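Local coordinates for protein multi-copper Oxidase CueO (Ochrobactrum, PDB 6EVG) that is a laccase-like multi-copper oxidase, active on lignin model compounds and lignosulfonate, that probably passes electrons from phenolic substrates through its copper centres to oxygen, at residues L328-M341 with S421-H434. Numbering follows the deposited sequence.
Sequences LSVKRRSFFFDERM and SWEIWDLTTKEMPH. With CU (copper (II) ion), chain B.
Phe-335 turns its ring edge to the face of Trp-425, with planes at 50° and CE2 3.5 Å from Trp-425 CE3, while CB of Arg-333 covers the five-membered ring of the same face as a CH-pi contact. With CG anti to the carbonyl carbon (chi1 -57°), Arg-333 runs alongside the indole to a two-nitrogen salt bridge: Arg-333 NE meets Glu-423 OE1 at 2.7 Å and NH2 meets OE2. The anti lone pair of Glu-423 OE1 takes a nearly straight hydrogen bond from Trp-425 NE1 (2.8 Å), so two donors hold this oxygen. A leucine in place of Trp-425 would probably leave Glu-423 OE1 with one donor fewer and remove the indole face under Phe-335 CE2 and Arg-333 CB. On the other sheet face Arg-332 NE reaches Asp-426 OD2 (2.9 Å) from above the carboxylate plane, and NH2 bonds OD1, a second salt bridge. Phe-337 CB and His-434 CB each lie over the other's ring. His-434 ND1 binds copper at 2.0 Å, beside Cys-490 and His-495, consistent with a type 1 cupredoxin centre; its NE2 donates to Glu-339 OE2 (2.8 Å), which would help hold the imidazole's rotation. Strand 332-336, outermost in its sheet, parallels strand 422-428, which strand 469-475 flanks antiparallel.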
loop_
_atom_site.group_PDB
_atom_site.type_symbol
_atom_site.label_atom_id
_atom_site.label_comp_id
_atom_site.label_asym_id
_atom_site.label_seq_id
_atom_site.Cartn_x
_atom_site.Cartn_y
_atom_site.Cartn_z
ATOM N N LEU A 328 -1.683 -1.664 27.837
ATOM C CA LEU A 328 -0.465 -0.906 27.609
ATOM C C LEU A 328 -0.741 0.571 27.251
ATOM O O LEU A 328 0.128 1.408 27.333
ATOM C CB LEU A 328 0.327 -1.523 26.459
ATOM C CG LEU A 328 0.955 -2.896 26.756
ATOM C CD1 LEU A 328 1.531 -3.487 25.487
ATOM C CD2 LEU A 328 2.073 -2.836 27.746
ATOM N N SER A 329 -1.984 0.873 26.834
ATOM C CA SER A 329 -2.327 2.239 26.390
ATOM C C SER A 329 -2.204 3.296 27.471
ATOM O O SER A 329 -2.637 3.101 28.610
ATOM C CB SER A 329 -3.730 2.238 25.844
ATOM O OG SER A 329 -4.023 3.542 25.370
ATOM N N VAL A 330 -1.585 4.440 27.108
ATOM C CA VAL A 330 -1.452 5.559 27.985
ATOM C C VAL A 330 -2.299 6.734 27.585
ATOM O O VAL A 330 -2.308 7.746 28.343
ATOM C CB VAL A 330 0.016 6.000 28.130
ATOM C CG1 VAL A 330 0.895 4.835 28.573
ATOM C CG2 VAL A 330 0.537 6.631 26.840
ATOM N N LYS A 331 -3.072 6.651 26.513
ATOM C CA LYS A 331 -3.921 7.717 26.057
ATOM C C LYS A 331 -4.874 7.167 25.066
ATOM O O LYS A 331 -4.473 6.326 24.259
ATOM C CB LYS A 331 -3.053 8.827 25.408
ATOM C CG LYS A 331 -3.848 10.119 25.151
ATOM C CD LYS A 331 -2.975 11.271 24.659
ATOM C CE LYS A 331 -3.792 12.499 24.338
ATOM N NZ LYS A 331 -4.395 13.181 25.520
ATOM N N ARG A 332 -6.088 7.670 25.073
ATOM C CA ARG A 332 -7.082 7.366 24.078
ATOM C C ARG A 332 -7.326 8.587 23.231
ATOM O O ARG A 332 -7.567 9.694 23.774
ATOM C CB ARG A 332 -8.376 6.845 24.709
ATOM C CG ARG A 332 -9.298 6.112 23.697
ATOM C CD ARG A 332 -10.291 5.217 24.379
ATOM N NE ARG A 332 -11.037 4.429 23.429
ATOM C CZ ARG A 332 -11.102 3.133 23.451
ATOM N NH1 ARG A 332 -10.493 2.434 24.421
ATOM N NH2 ARG A 332 -11.804 2.533 22.533
ATOM N N ARG A 333 -7.311 8.425 21.932
ATOM C CA ARG A 333 -7.635 9.455 20.975
ATOM C C ARG A 333 -8.786 9.045 20.122
ATOM O O ARG A 333 -9.095 7.838 20.039
ATOM C CB ARG A 333 -6.424 9.838 20.097
ATOM C CG ARG A 333 -5.207 10.288 20.864
ATOM C CD ARG A 333 -4.161 10.889 19.918
ATOM N NE ARG A 333 -2.876 11.021 20.597
ATOM C CZ ARG A 333 -2.343 12.139 21.033
ATOM N NH1 ARG A 333 -2.970 13.297 20.935
ATOM N NH2 ARG A 333 -1.177 12.080 21.682
ATOM N N SER A 334 -9.358 9.980 19.392
ATOM C CA SER A 334 -10.407 9.751 18.438
ATOM C C SER A 334 -10.212 10.608 17.215
ATOM O O SER A 334 -9.845 11.785 17.332
ATOM C CB SER A 334 -11.757 10.111 19.084
ATOM O OG SER A 334 -12.031 9.389 20.273
ATOM N N PHE A 335 -10.471 10.025 16.027
ATOM C CA PHE A 335 -10.465 10.742 14.789
ATOM C C PHE A 335 -11.640 10.366 13.955
ATOM O O PHE A 335 -12.013 9.174 13.878
ATOM C CB PHE A 335 -9.130 10.578 14.013
ATOM C CG PHE A 335 -7.951 11.056 14.781
ATOM C CD1 PHE A 335 -7.647 12.401 14.848
ATOM C CD2 PHE A 335 -7.197 10.208 15.549
ATOM C CE1 PHE A 335 -6.605 12.836 15.654
ATOM C CE2 PHE A 335 -6.173 10.632 16.347
ATOM C CZ PHE A 335 -5.878 11.973 16.412
ATOM N N PHE A 336 -12.218 11.326 13.280
ATOM C CA PHE A 336 -13.363 11.203 12.373
ATOM C C PHE A 336 -12.922 11.625 10.967
ATOM O O PHE A 336 -12.352 12.721 10.776
ATOM C CB PHE A 336 -14.524 12.073 12.885
ATOM C CG PHE A 336 -15.693 12.139 11.972
ATOM C CD1 PHE A 336 -16.307 10.986 11.505
ATOM C CD2 PHE A 336 -16.182 13.361 11.533
ATOM C CE1 PHE A 336 -17.419 11.067 10.678
ATOM C CE2 PHE A 336 -17.277 13.436 10.672
ATOM C CZ PHE A 336 -17.894 12.281 10.300
ATOM N N PHE A 337 -13.154 10.745 9.986
ATOM C CA PHE A 337 -12.911 11.053 8.592
ATOM C C PHE A 337 -14.037 11.956 8.083
ATOM O O PHE A 337 -15.115 11.494 7.678
ATOM C CB PHE A 337 -12.836 9.750 7.760
ATOM C CG PHE A 337 -11.648 8.883 8.070
ATOM C CD1 PHE A 337 -11.614 8.011 9.124
ATOM C CD2 PHE A 337 -10.505 8.963 7.306
ATOM C CE1 PHE A 337 -10.508 7.190 9.321
ATOM C CE2 PHE A 337 -9.413 8.172 7.539
ATOM C CZ PHE A 337 -9.406 7.302 8.564
ATOM N N ASP A 338 -13.769 13.259 8.142
ATOM C CA ASP A 338 -14.780 14.247 7.878
ATOM C C ASP A 338 -14.715 14.672 6.417
ATOM O O ASP A 338 -13.840 15.463 6.006
ATOM C CB ASP A 338 -14.576 15.440 8.821
ATOM C CG ASP A 338 -15.759 16.379 8.823
ATOM O OD1 ASP A 338 -16.653 16.304 7.968
ATOM O OD2 ASP A 338 -15.795 17.221 9.773
ATOM N N GLU A 339 -15.679 14.189 5.632
ATOM C CA GLU A 339 -15.776 14.484 4.221
ATOM C C GLU A 339 -16.351 15.891 3.972
ATOM O O GLU A 339 -16.316 16.345 2.843
ATOM C CB GLU A 339 -16.665 13.467 3.517
ATOM C CG GLU A 339 -16.099 12.062 3.588
ATOM C CD GLU A 339 -17.074 10.936 3.143
ATOM O OE1 GLU A 339 -17.744 11.132 2.106
ATOM O OE2 GLU A 339 -17.124 9.831 3.853
ATOM N N ARG A 340 -16.882 16.567 4.994
ATOM C CA ARG A 340 -17.457 17.907 4.878
ATOM C C ARG A 340 -18.414 17.994 3.701
ATOM O O ARG A 340 -18.380 18.906 2.897
ATOM C CB ARG A 340 -16.358 18.990 4.791
ATOM C CG ARG A 340 -15.476 19.001 6.048
ATOM C CD ARG A 340 -14.412 20.100 6.013
ATOM N NE ARG A 340 -14.950 21.446 6.032
ATOM C CZ ARG A 340 -15.217 22.223 4.964
ATOM N NH1 ARG A 340 -15.036 21.821 3.686
ATOM N NH2 ARG A 340 -15.681 23.452 5.190
ATOM N N MET A 341 -19.295 16.989 3.593
ATOM C CA MET A 341 -20.116 16.886 2.424
ATOM C C MET A 341 -21.039 18.056 2.253
ATOM O O MET A 341 -21.208 18.494 1.143
ATOM C CB MET A 341 -20.909 15.581 2.420
ATOM C CG MET A 341 -21.579 15.320 1.077
ATOM S SD MET A 341 -22.218 13.645 0.898
ATOM C CE MET A 341 -20.704 12.693 0.890
ATOM N N SER A 421 5.611 4.972 23.260
ATOM C CA SER A 421 4.386 4.744 23.957
ATOM C C SER A 421 3.333 4.051 23.133
ATOM O O SER A 421 3.502 3.865 21.904
ATOM C CB SER A 421 3.840 6.048 24.518
ATOM O OG SER A 421 3.282 6.862 23.507
ATOM N N TRP A 422 2.280 3.588 23.792
ATOM C CA TRP A 422 1.124 2.957 23.179
ATOM C C TRP A 422 -0.087 3.853 23.404
ATOM O O TRP A 422 -0.283 4.362 24.526
ATOM C CB TRP A 422 0.866 1.616 23.889
ATOM C CG TRP A 422 1.960 0.626 23.752
ATOM C CD1 TRP A 422 3.025 0.492 24.558
ATOM C CD2 TRP A 422 2.033 -0.445 22.763
ATOM N NE1 TRP A 422 3.794 -0.587 24.175
ATOM C CE2 TRP A 422 3.205 -1.173 23.078
ATOM C CE3 TRP A 422 1.242 -0.848 21.719
ATOM C CZ2 TRP A 422 3.616 -2.298 22.349
ATOM C CZ3 TRP A 422 1.612 -2.005 21.040
ATOM C CH2 TRP A 422 2.794 -2.698 21.345
ATOM N N GLU A 423 -0.963 3.951 22.415
ATOM C CA GLU A 423 -2.220 4.676 22.512
ATOM C C GLU A 423 -3.325 3.863 21.830
ATOM O O GLU A 423 -3.024 3.094 20.908
ATOM C CB GLU A 423 -2.132 6.048 21.848
ATOM C CG GLU A 423 -1.056 6.961 22.394
ATOM C CD GLU A 423 -1.083 8.374 21.790
ATOM O OE1 GLU A 423 -1.826 8.575 20.792
ATOM O OE2 GLU A 423 -0.413 9.278 22.331
ATOM N N ILE A 424 -4.555 4.049 22.249
ATOM C CA ILE A 424 -5.723 3.504 21.530
ATOM C C ILE A 424 -6.384 4.617 20.791
ATOM O O ILE A 424 -6.686 5.657 21.396
ATOM C CB ILE A 424 -6.704 2.790 22.500
ATOM C CG1 ILE A 424 -5.969 1.600 23.115
ATOM C CG2 ILE A 424 -7.961 2.438 21.781
ATOM C CD1 ILE A 424 -6.644 0.919 24.267
ATOM N N TRP A 425 -6.605 4.425 19.499
ATOM C CA TRP A 425 -7.292 5.400 18.666
ATOM C C TRP A 425 -8.641 4.829 18.211
ATOM O O TRP A 425 -8.688 3.730 17.613
ATOM C CB TRP A 425 -6.468 5.754 17.457
ATOM C CG TRP A 425 -5.223 6.553 17.735
ATOM C CD1 TRP A 425 -4.541 6.706 18.914
ATOM C CD2 TRP A 425 -4.499 7.348 16.776
ATOM N NE1 TRP A 425 -3.500 7.583 18.777
ATOM C CE2 TRP A 425 -3.437 7.961 17.470
ATOM C CE3 TRP A 425 -4.652 7.569 15.412
ATOM C CZ2 TRP A 425 -2.555 8.851 16.847
ATOM C CZ3 TRP A 425 -3.776 8.452 14.787
ATOM C CH2 TRP A 425 -2.771 9.083 15.492
ATOM N N ASP A 426 -9.704 5.570 18.456
ATOM C CA ASP A 426 -11.047 5.387 17.898
ATOM C C ASP A 426 -11.070 6.044 16.537
ATOM O O ASP A 426 -10.734 7.233 16.430
ATOM C CB ASP A 426 -12.133 6.046 18.871
ATOM C CG ASP A 426 -12.369 5.263 20.139
ATOM O OD1 ASP A 426 -12.626 4.050 20.111
ATOM O OD2 ASP A 426 -12.333 5.839 21.253
ATOM N N LEU A 427 -11.478 5.335 15.506
ATOM C CA LEU A 427 -11.611 5.856 14.148
ATOM C C LEU A 427 -13.016 5.679 13.643
ATOM O O LEU A 427 -13.563 4.573 13.776
ATOM C CB LEU A 427 -10.622 5.098 13.223
ATOM C CG LEU A 427 -9.158 5.217 13.593
ATOM C CD1 LEU A 427 -8.290 4.366 12.668
ATOM C CD2 LEU A 427 -8.644 6.658 13.601
ATOM N N THR A 428 -13.618 6.732 13.092
ATOM C CA THR A 428 -15.013 6.683 12.654
ATOM C C THR A 428 -15.165 7.226 11.254
ATOM O O THR A 428 -14.510 8.222 10.879
ATOM C CB THR A 428 -15.893 7.494 13.639
ATOM O OG1 THR A 428 -15.387 8.752 13.867
ATOM C CG2 THR A 428 -15.873 6.972 14.928
ATOM N N THR A 429 -16.060 6.581 10.500
ATOM C CA THR A 429 -16.469 7.090 9.186
ATOM C C THR A 429 -17.995 7.277 9.172
ATOM O O THR A 429 -18.711 6.749 10.003
ATOM C CB THR A 429 -16.046 6.151 8.045
ATOM O OG1 THR A 429 -16.757 4.908 8.165
ATOM C CG2 THR A 429 -14.572 5.847 8.097
ATOM N N LYS A 430 -18.471 7.949 8.145
ATOM C CA LYS A 430 -19.900 8.206 7.948
ATOM C C LYS A 430 -20.361 7.801 6.541
ATOM O O LYS A 430 -20.911 6.739 6.334
ATOM C CB LYS A 430 -20.188 9.710 8.186
ATOM C CG LYS A 430 -21.612 10.180 7.996
ATOM C CD LYS A 430 -21.766 11.687 8.186
ATOM C CE LYS A 430 -23.227 12.104 7.979
ATOM N NZ LYS A 430 -23.338 13.552 7.696
ATOM N N GLU A 431 -20.080 8.602 5.531
ATOM C CA GLU A 431 -20.696 8.372 4.201
ATOM C C GLU A 431 -20.107 7.223 3.428
ATOM O O GLU A 431 -20.835 6.551 2.689
ATOM C CB GLU A 431 -20.675 9.604 3.321
ATOM C CG GLU A 431 -21.501 10.785 3.838
ATOM C CD GLU A 431 -20.667 11.776 4.649
ATOM O OE1 GLU A 431 -19.570 11.409 5.163
ATOM O OE2 GLU A 431 -21.145 12.919 4.806
ATOM N N MET A 432 -18.820 6.976 3.576
ATOM C CA MET A 432 -18.099 5.902 2.837
ATOM C C MET A 432 -16.977 5.375 3.707
ATOM O O MET A 432 -16.590 6.042 4.675
ATOM C CB MET A 432 -17.575 6.383 1.493
ATOM C CG MET A 432 -16.462 7.443 1.583
ATOM S SD MET A 432 -15.827 7.976 -0.020
ATOM C CE MET A 432 -14.710 6.682 -0.496
ATOM N N PRO A 433 -16.421 4.206 3.373
ATOM C CA PRO A 433 -15.253 3.709 4.092
ATOM C C PRO A 433 -13.985 4.496 3.704
ATOM O O PRO A 433 -13.947 5.058 2.605
ATOM C CB PRO A 433 -15.133 2.276 3.610
ATOM C CG PRO A 433 -16.172 2.023 2.618
ATOM C CD PRO A 433 -16.878 3.269 2.338
ATOM N N HIS A 434 -13.018 4.501 4.615
ATOM C CA HIS A 434 -11.738 5.201 4.345
ATOM C C HIS A 434 -10.592 4.355 4.803
ATOM O O HIS A 434 -10.600 3.845 5.923
ATOM C CB HIS A 434 -11.663 6.555 5.085
ATOM C CG HIS A 434 -12.714 7.541 4.672
ATOM N ND1 HIS A 434 -12.499 8.554 3.752
ATOM C CD2 HIS A 434 -14.023 7.651 5.059
ATOM C CE1 HIS A 434 -13.620 9.219 3.590
ATOM N NE2 HIS A 434 -14.560 8.690 4.348
HETATM CU CU CU B . -10.965 9.080 2.597
HETATM O O HOH W 1 -12.471 8.030 22.871
HETATM O O HOH W 2 -16.730 9.535 6.606
HETATM O O HOH W 3 -17.840 12.564 6.875
HETATM O O HOH W 4 -20.069 15.074 5.672
#